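Local structure of ABC sugar transporter, periplasmic sugar binding protein (Legionella pneumophila subsp. pneumophila, 3ROT) at residues 116-121 with 151-155; 13-17 with 195-199. The protein probably binds a sugar in the periplasm and passes it to an ABC transporter for uptake into the cell. One frame throughout, in Å; residues are numbered along the deposited sequence.

Interaction 1 (116-121 with 151-155); sequences GKKLGE and GIKTI
G116 and K117 lie against G151 where two helical segments, 116-121 and 151-155, pack side by side. Their axes come within 7.0 Å and run in broadly the same direction, at a crossing angle of -42°. The CA atoms of K117 and G151 are 4.3 Å apart. Three glycines, G116, G120 and G151, face the partner segment and let the backbones meet. K117 CA makes a CA-H...O contact with G151 O at 3.4 Å. Side chains fill in along the crossing. I152 lays CG1 on G116 O. I155 spans the far end: its CG1 lies 3.3 Å from K117 O, and its CG2 covers the backbone at G120 and E121. CG1 of I155 is anti to the carbonyl carbon (chi1 -58°), and the bend at chi2 (-51°) brings CD1 to 3.9 Å from E121 CG, the two side chains crossing at about a right angle. On the outer side the K117 chain runs extended, then bends at chi4, and NZ donates to T154 OG1 at 3.0 Å. T154 OG1 in turn donates to G151 O at 2.7 Å, from above the carbonyl plane. This is close, glycine-mediated helix packing. It joins neighbouring helices 112-126 and 143-158 in the alpha/beta lobe built on the five-stranded parallel sheet.

Interaction 2 (13-17 with 195-199); sequences SQDPY and LTSQA
D15 points its carboxylate at S197 and Q198 between two helix starts. Its CG is anti to the backbone N (chi1 -167°), which carries both oxygens toward the other segment. S197 OG stands 2.5 Å from D15 OD1 and 2.9 Å from D15 OD2. A water ties the pair together: it donates to D15 OD2 at 2.6 Å and accepts from S197 N and S197 OG. The chi1 of S197, 60°, holds OG near its own backbone N, where one water can serve both. D15 is also the N-cap of its helix; OD1 is placed to accept from Y17 N, though the position of that nitrogen is less certain. Q198 CG makes a van der Waals contact with D15 OD2 at 3.7 Å. Its amide plane is turned 32° from the carboxylate. T196 is the N-cap of the second helix. T196 OG1 accepts from Q198 N at 3.0 Å and donates to Q198 OE1 at 3.1 Å, in the carbonyl plane and on a lone pair. Q139 NE2 also bonds Q198 OE1, so two donors hold the amide oxygen. The buried carboxylate thus sits near the N-terminal ends of helices 16-32 and 197-208. Both would be expected to favour its negative charge, and the water carries the polar link from one lobe to the other.

In the fold
The two contacts have centres about 20 Å apart and occupy different places in the fold. Interaction 1 is partly buried and lies within one lobe, where two helices pack beside the five-stranded sheet. Interaction 2 is buried near the centre of the chain. It joins the two lobes, bringing the start of helix 16-32 to that of helix 197-208. Glycine backbones and aliphatic groups dominate interaction 1, with L119 and I152 reaching F193 on the sheet. Interaction 2 is polar and hydrated, and the T196 side chain is about 4 Å from a bound glycerol, probably from crystallisation, which may mark a pocket between the lobes. I152 CD1 packs on L195 CD2 at 4.1 Å, linking the contacts directly.

Interaction 1 (116-121 with 151-155)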
loop_
_atom_site.group_PDB
_atom_site.type_symbol
_atom_site.label_atom_id
_atom_site.label_comp_id
_atom_site.label_asym_id
_atom_site.label_seq_id
_atom_site.Cartn_x
_atom_site.Cartn_y
_atom_site.Cartn_z
ATOM N N GLY A 116 -12.974 -0.288 -20.191
ATOM C CA GLY A 116 -12.495 -1.652 -20.339
ATOM C C GLY A 116 -12.339 -2.009 -21.807
ATOM O O GLY A 116 -11.312 -2.547 -22.227
ATOM N N LYS A 117 -13.359 -1.704 -22.602
ATOM C CA LYS A 117 -13.305 -1.995 -24.036
ATOM C C LYS A 117 -12.104 -1.306 -24.651
ATOM O O LYS A 117 -11.368 -1.906 -25.427
ATOM C CB LYS A 117 -14.558 -1.495 -24.748
ATOM C CG LYS A 117 -15.835 -2.179 -24.331
ATOM C CD LYS A 117 -16.994 -1.677 -25.188
ATOM C CE LYS A 117 -18.311 -2.333 -24.783
ATOM N NZ LYS A 117 -18.233 -3.822 -24.844
ATOM N N LYS A 118 -11.918 -0.040 -24.296
ATOM C CA LYS A 118 -10.803 0.742 -24.803
ATOM C C LYS A 118 -9.449 0.151 -24.406
ATOM O O LYS A 118 -8.504 0.152 -25.201
ATOM C CB LYS A 118 -10.916 2.178 -24.299
ATOM C CG LYS A 118 -9.651 2.996 -24.463
ATOM C CD LYS A 118 -9.350 3.321 -25.915
ATOM C CE LYS A 118 -8.044 4.096 -26.017
ATOM N NZ LYS A 118 -8.017 5.269 -25.083
ATOM N N LEU A 119 -9.344 -0.356 -23.184
ATOM C CA LEU A 119 -8.071 -0.922 -22.766
ATOM C C LEU A 119 -7.832 -2.180 -23.577
ATOM O O LEU A 119 -6.727 -2.420 -24.042
ATOM C CB LEU A 119 -8.054 -1.243 -21.272
ATOM C CG LEU A 119 -6.654 -1.625 -20.779
ATOM C CD1 LEU A 119 -5.648 -0.555 -21.226
ATOM C CD2 LEU A 119 -6.658 -1.784 -19.260
ATOM N N GLY A 120 -8.888 -2.968 -23.744
ATOM C CA GLY A 120 -8.795 -4.183 -24.530
ATOM C C GLY A 120 -8.318 -3.896 -25.945
ATOM O O GLY A 120 -7.428 -4.571 -26.436
ATOM N N GLU A 121 -8.894 -2.886 -26.596
ATOM C CA GLU A 121 -8.509 -2.533 -27.964
ATOM C C GLU A 121 -7.064 -2.039 -28.077
ATOM O O GLU A 121 -6.388 -2.294 -29.076
ATOM C CB GLU A 121 -9.444 -1.456 -28.527
ATOM C CG GLU A 121 -10.908 -1.849 -28.567
ATOM C CD GLU A 121 -11.814 -0.698 -28.987
ATOM O OE1 GLU A 121 -11.653 0.421 -28.449
ATOM O OE2 GLU A 121 -12.692 -0.914 -29.848
ATOM N N GLY A 151 -15.924 -5.252 -20.205
ATOM C CA GLY A 151 -15.515 -4.514 -21.383
ATOM C C GLY A 151 -14.274 -5.109 -22.024
ATOM O O GLY A 151 -14.166 -5.190 -23.244
ATOM N N ILE A 152 -13.325 -5.533 -21.201
ATOM C CA ILE A 152 -12.103 -6.112 -21.738
ATOM C C ILE A 152 -12.393 -7.441 -22.445
ATOM O O ILE A 152 -11.940 -7.665 -23.570
ATOM C CB ILE A 152 -11.047 -6.305 -20.615
ATOM C CG1 ILE A 152 -10.552 -4.927 -20.144
ATOM C CG2 ILE A 152 -9.883 -7.159 -21.120
ATOM C CD1 ILE A 152 -9.674 -4.941 -18.880
ATOM N N LYS A 153 -13.174 -8.293 -21.792
ATOM C CA LYS A 153 -13.528 -9.598 -22.339
ATOM C C LYS A 153 -14.259 -9.538 -23.685
ATOM O O LYS A 153 -14.033 -10.383 -24.549
ATOM C CB LYS A 153 -14.373 -10.366 -21.321
ATOM C CG LYS A 153 -13.636 -10.644 -20.027
ATOM C CD LYS A 153 -14.538 -11.286 -19.001
ATOM C CE LYS A 153 -13.833 -11.410 -17.662
ATOM N NZ LYS A 153 -14.752 -11.923 -16.614
ATOM N N THR A 154 -15.130 -8.550 -23.867
ATOM C CA THR A 154 -15.853 -8.428 -25.131
ATOM C C THR A 154 -14.868 -8.222 -26.281
ATOM O O THR A 154 -15.006 -8.834 -27.342
ATOM C CB THR A 154 -16.871 -7.257 -25.115
ATOM O OG1 THR A 154 -16.191 -6.024 -24.853
ATOM C CG2 THR A 154 -17.925 -7.487 -24.050
ATOM N N ILE A 155 -13.864 -7.374 -26.073
ATOM C CA ILE A 155 -12.881 -7.136 -27.120
ATOM C C ILE A 155 -12.073 -8.409 -27.365
ATOM O O ILE A 155 -11.857 -8.800 -28.507
ATOM C CB ILE A 155 -11.918 -5.989 -26.747
ATOM C CG1 ILE A 155 -12.714 -4.701 -26.486
ATOM C CG2 ILE A 155 -10.886 -5.799 -27.849
ATOM C CD1 ILE A 155 -13.702 -4.326 -27.588
#

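Interaction 2 (13-17 with 195-199)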
loop_
_atom_site.group_PDB
_atom_site.type_symbol
_atom_site.label_atom_id
_atom_site.label_comp_id
_atom_site.label_asym_id
_atom_site.label_seq_id
_atom_site.Cartn_x
_atom_site.Cartn_y
_atom_site.Cartn_z
ATOM N N SER A 13 -8.826 3.585 0.832
ATOM C CA SER A 13 -7.955 4.726 1.050
ATOM C C SER A 13 -6.466 4.425 0.930
ATOM O O SER A 13 -5.644 5.322 1.087
ATOM C CB SER A 13 -8.240 5.312 2.435
ATOM O OG SER A 13 -7.983 4.343 3.439
ATOM N N GLN A 14 -6.112 3.177 0.645
ATOM C CA GLN A 14 -4.698 2.817 0.538
ATOM C C GLN A 14 -4.121 3.014 -0.865
ATOM O O GLN A 14 -2.981 3.450 -1.022
ATOM C CB GLN A 14 -4.484 1.364 0.987
ATOM C CG GLN A 14 -4.962 1.053 2.409
ATOM C CD GLN A 14 -4.631 2.152 3.416
ATOM O OE1 GLN A 14 -5.386 3.115 3.571
ATOM N NE2 GLN A 14 -3.495 2.014 4.101
ATOM N N ASP A 15 -4.906 2.676 -1.880
ATOM C CA ASP A 15 -4.479 2.829 -3.266
ATOM C C ASP A 15 -4.051 4.289 -3.480
ATOM O O ASP A 15 -4.789 5.205 -3.122
ATOM C CB ASP A 15 -5.657 2.501 -4.190
ATOM C CG ASP A 15 -5.242 2.313 -5.639
ATOM O OD1 ASP A 15 -4.289 2.983 -6.089
ATOM O OD2 ASP A 15 -5.894 1.503 -6.336
ATOM N N PRO A 16 -2.851 4.523 -4.046
ATOM C CA PRO A 16 -2.353 5.883 -4.304
ATOM C C PRO A 16 -3.374 6.690 -5.113
ATOM O O PRO A 16 -3.337 7.924 -5.142
ATOM C CB PRO A 16 -1.072 5.631 -5.089
ATOM C CG PRO A 16 -0.567 4.382 -4.478
ATOM C CD PRO A 16 -1.814 3.525 -4.359
ATOM N N TYR A 17 -4.271 5.965 -5.779
ATOM C CA TYR A 17 -5.342 6.542 -6.582
ATOM C C TYR A 17 -6.229 7.445 -5.741
ATOM O O TYR A 17 -6.645 8.518 -6.182
ATOM C CB TYR A 17 -6.204 5.417 -7.158
ATOM C CG TYR A 17 -7.491 5.880 -7.802
ATOM C CD1 TYR A 17 -7.499 6.369 -9.106
ATOM C CD2 TYR A 17 -8.711 5.798 -7.115
ATOM C CE1 TYR A 17 -8.688 6.759 -9.719
ATOM C CE2 TYR A 17 -9.903 6.188 -7.724
ATOM C CZ TYR A 17 -9.880 6.665 -9.028
ATOM O OH TYR A 17 -11.048 7.025 -9.654
ATOM N N LEU A 195 -7.003 -4.721 -13.160
ATOM C CA LEU A 195 -8.173 -3.865 -13.019
ATOM C C LEU A 195 -7.928 -2.617 -12.173
ATOM O O LEU A 195 -8.649 -1.636 -12.307
ATOM C CB LEU A 195 -9.365 -4.677 -12.487
ATOM C CG LEU A 195 -9.799 -5.807 -13.445
ATOM C CD1 LEU A 195 -11.002 -6.551 -12.896
ATOM C CD2 LEU A 195 -10.125 -5.215 -14.807
ATOM N N THR A 196 -6.923 -2.659 -11.300
ATOM C CA THR A 196 -6.547 -1.484 -10.495
ATOM C C THR A 196 -5.069 -1.623 -10.138
ATOM O O THR A 196 -4.464 -2.677 -10.371
ATOM C CB THR A 196 -7.332 -1.356 -9.169
ATOM O OG1 THR A 196 -6.785 -2.259 -8.207
ATOM C CG2 THR A 196 -8.811 -1.660 -9.365
ATOM N N SER A 197 -4.490 -0.575 -9.564
ATOM C CA SER A 197 -3.084 -0.617 -9.189
ATOM C C SER A 197 -2.829 -1.614 -8.053
ATOM O O SER A 197 -1.692 -2.041 -7.838
ATOM C CB SER A 197 -2.602 0.782 -8.794
ATOM O OG SER A 197 -3.335 1.283 -7.696
ATOM N N GLN A 198 -3.877 -2.003 -7.331
ATOM C CA GLN A 198 -3.703 -2.970 -6.240
ATOM C C GLN A 198 -3.242 -4.329 -6.766
ATOM O O GLN A 198 -2.584 -5.095 -6.054
ATOM C CB GLN A 198 -5.003 -3.161 -5.471
ATOM C CG GLN A 198 -5.543 -1.905 -4.822
ATOM C CD GLN A 198 -7.005 -2.069 -4.459
ATOM O OE1 GLN A 198 -7.848 -2.352 -5.326
ATOM N NE2 GLN A 198 -7.315 -1.905 -3.183
ATOM N N ALA A 199 -3.623 -4.643 -8.002
ATOM C CA ALA A 199 -3.207 -5.895 -8.618
ATOM C C ALA A 199 -1.820 -5.677 -9.217
ATOM O O ALA A 199 -0.946 -6.541 -9.130
ATOM C CB ALA A 199 -4.194 -6.311 -9.720
HETATM O O HOH W 1 -5.642 1.665 -8.949
#